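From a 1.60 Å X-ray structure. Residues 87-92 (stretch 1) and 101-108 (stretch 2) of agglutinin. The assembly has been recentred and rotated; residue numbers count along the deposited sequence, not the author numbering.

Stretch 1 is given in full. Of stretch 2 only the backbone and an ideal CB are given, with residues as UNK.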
# COMPACT_ATOMS: atom_id res chain seq x y z
N ALA B 87 -1.23 -18.22 8.14
CA ALA B 87 -1.51 -16.87 7.68
C ALA B 87 -1.78 -16.84 6.18
O ALA B 87 -1.10 -17.50 5.40
CB ALA B 87 -0.32 -15.96 8.00
N VAL B 88 -2.77 -16.05 5.79
CA VAL B 88 -2.84 -15.62 4.41
C VAL B 88 -1.94 -14.39 4.26
O VAL B 88 -2.16 -13.37 4.92
CB VAL B 88 -4.28 -15.26 4.01
CG1 VAL B 88 -4.32 -14.49 2.69
CG2 VAL B 88 -5.14 -16.52 3.93
N PRO B 89 -0.90 -14.47 3.40
CA PRO B 89 -0.05 -13.29 3.21
C PRO B 89 -0.82 -12.16 2.53
O PRO B 89 -1.65 -12.42 1.65
CB PRO B 89 1.08 -13.81 2.32
CG PRO B 89 0.43 -14.94 1.52
CD PRO B 89 -0.48 -15.60 2.53
N LEU B 90 -0.53 -10.92 2.93
CA LEU B 90 -1.30 -9.74 2.51
C LEU B 90 -0.39 -8.67 1.92
O LEU B 90 0.83 -8.71 2.10
CB LEU B 90 -2.06 -9.14 3.71
CG LEU B 90 -2.86 -10.14 4.56
CD1 LEU B 90 -3.24 -9.52 5.91
CD2 LEU B 90 -4.10 -10.59 3.81
N ASP B 91 -1.01 -7.73 1.21
CA ASP B 91 -0.37 -6.51 0.74
C ASP B 91 -1.21 -5.38 1.28
O ASP B 91 -2.44 -5.41 1.16
CB ASP B 91 -0.42 -6.43 -0.79
CG ASP B 91 0.68 -7.21 -1.48
OD1 ASP B 91 1.79 -7.39 -0.88
OD2 ASP B 91 0.47 -7.60 -2.65
N ILE B 92 -0.59 -4.37 1.89
CA ILE B 92 -1.35 -3.24 2.42
C ILE B 92 -1.24 -2.10 1.40
O ILE B 92 -0.15 -1.57 1.17
CB ILE B 92 -0.80 -2.79 3.80
CG1 ILE B 92 -0.63 -4.00 4.73
CG2 ILE B 92 -1.74 -1.78 4.43
CD1 ILE B 92 -1.93 -4.83 4.89
N UNK B 101 -6.65 -4.07 2.37
CA UNK B 101 -5.85 -5.22 2.81
C UNK B 101 -6.09 -6.36 1.84
O UNK B 101 -7.11 -7.05 1.91
CB UNK B 101 -6.20 -5.64 4.24
N UNK B 102 -5.15 -6.52 0.92
CA UNK B 102 -5.30 -7.40 -0.24
C UNK B 102 -4.68 -8.75 0.04
O UNK B 102 -3.62 -8.83 0.65
CB UNK B 102 -4.67 -6.78 -1.48
N UNK B 103 -5.30 -9.83 -0.44
CA UNK B 103 -4.62 -11.13 -0.39
C UNK B 103 -3.47 -11.14 -1.39
O UNK B 103 -3.70 -10.99 -2.60
CB UNK B 103 -5.60 -12.27 -0.68
N UNK B 104 -2.25 -11.34 -0.91
CA UNK B 104 -1.06 -11.19 -1.74
C UNK B 104 -1.02 -12.15 -2.91
O UNK B 104 -0.50 -11.82 -3.98
CB UNK B 104 0.20 -11.38 -0.89
N UNK B 105 -1.57 -13.35 -2.72
CA UNK B 105 -1.57 -14.36 -3.77
C UNK B 105 -2.94 -14.56 -4.41
O UNK B 105 -3.12 -15.45 -5.25
CB UNK B 105 -1.07 -15.69 -3.20
N UNK B 106 -3.89 -13.71 -4.03
CA UNK B 106 -5.19 -13.63 -4.68
C UNK B 106 -5.60 -12.16 -4.73
O UNK B 106 -6.52 -11.75 -4.04
CB UNK B 106 -6.23 -14.47 -3.95
N UNK B 107 -4.92 -11.37 -5.57
CA UNK B 107 -4.92 -9.91 -5.40
C UNK B 107 -6.21 -9.20 -5.81
O UNK B 107 -6.35 -8.00 -5.59
CB UNK B 107 -3.76 -9.32 -6.21
N UNK B 108 -7.14 -9.93 -6.43
CA UNK B 108 -8.45 -9.37 -6.72
C UNK B 108 -9.27 -9.30 -5.44
O UNK B 108 -10.31 -8.62 -5.41
CB UNK B 108 -9.17 -10.20 -7.78

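The strand at positions 101 to 103 runs antiparallel to Leu90 to Ile92, and the side chains of 101 and 102 take opposite faces of the sheet. At position 101 the CB lies on the same face as the side chain of Ile92, 4.4 Å from Ile92 CD1 and 5.2 Å from Leu90 CD1. These methyl groups offer an apolar surface, which valine, leucine or isoleucine could cover. The residue is Ile101, and its CG2 packs 3.6 Å from Leu90 CD1 and 4.0 Å from Ile92 CD1.

Position 102 pairs with Asp91 through two backbone hydrogen bonds, from Asp91 N to the O of 102 and from the N of 102 to Asp91 O, both 2.9 Å. The O of 102 also receives a CA-H...O contact from Leu90 CA at 3.1 Å. The CB shares a face with the Asp91 side chain; a polar or basic group would suit the nearby carboxylate, and an acid would seem less likely. The residue is nevertheless Glu102, and its OE1 lies 4.1 Å from Asp91 OD2, a close approach of like charges.

At position 103 the CB points away from stretch 1, with Val88 CG1 the nearest atom of stretch 1, at 4.2 Å. A small or apolar residue would fit; Ala103 makes a light contact there.

Position 104 points toward stretch 1. Its N donates to Pro89 O (2.8 Å), and the ideal CB is just 3.3 Å from that same oxygen and 4.2 Å from Asp91 OD2. So tight a site favours a small residue, such as alanine or serine, or glycine with no side chain. Ala104 fills it, its CB 4.2 Å from Pro89 CB.

Positions 103 to 106 form a type I turn. At 105 the CB points sideways, 5.0 Å from Pro89 CG, and polar residues common in turns, such as aspartate, asparagine or serine, would suit. Asp105 brings OD2 to 3.5 Å from Pro89 CG, while a water oxygen bridges its backbone N (2.9 Å) to Pro89 O (2.8 Å).

Position 106 has nothing of stretch 1 near its CB, leaving the choice wide; it is His106. Position 107 also has nothing of stretch 1 close to its CB, but a long basic chain could reach the Asp91 carboxylate. Arg107 does so: NE donates to Ala104 O (3.2 Å), and Asp91 OD2 lies over one guanidinium face, 3.5 Å from NE, a salt bridge of charge alone. Position 108 is out of reach; it is Leu108.

Stretch 2, residues 101-108: IEAADHRL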
# COMPACT_ATOMS: atom_id res chain seq x y z
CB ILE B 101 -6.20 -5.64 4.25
CG1 ILE B 101 -5.96 -4.46 5.20
CG2 ILE B 101 -5.37 -6.85 4.65
CD1 ILE B 101 -6.54 -4.70 6.58
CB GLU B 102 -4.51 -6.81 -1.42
CG GLU B 102 -5.30 -6.29 -2.59
CD GLU B 102 -4.39 -5.77 -3.70
OE1 GLU B 102 -3.21 -6.17 -3.75
OE2 GLU B 102 -4.86 -4.96 -4.51
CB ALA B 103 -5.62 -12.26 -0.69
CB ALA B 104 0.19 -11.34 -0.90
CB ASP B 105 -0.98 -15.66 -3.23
CG ASP B 105 0.50 -15.52 -2.89
OD1 ASP B 105 1.24 -14.92 -3.71
OD2 ASP B 105 0.93 -16.00 -1.82
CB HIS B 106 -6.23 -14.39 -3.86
CG HIS B 106 -5.87 -15.82 -3.60
ND1 HIS B 106 -4.97 -16.20 -2.63
CD2 HIS B 106 -6.29 -16.97 -4.18
CE1 HIS B 106 -4.85 -17.51 -2.62
NE2 HIS B 106 -5.64 -18.01 -3.56
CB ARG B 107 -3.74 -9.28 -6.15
CG ARG B 107 -2.38 -9.63 -5.56
CD ARG B 107 -1.28 -8.77 -6.15
NE ARG B 107 0.04 -9.23 -5.72
CZ ARG B 107 1.17 -8.53 -5.87
NH1 ARG B 107 1.13 -7.33 -6.43
NH2 ARG B 107 2.32 -9.03 -5.46
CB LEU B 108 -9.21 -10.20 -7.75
CG LEU B 108 -8.80 -10.13 -9.23
CD1 LEU B 108 -9.71 -11.04 -10.04
CD2 LEU B 108 -8.86 -8.71 -9.76
O HOH W 1 -2.71 -14.28 -0.20
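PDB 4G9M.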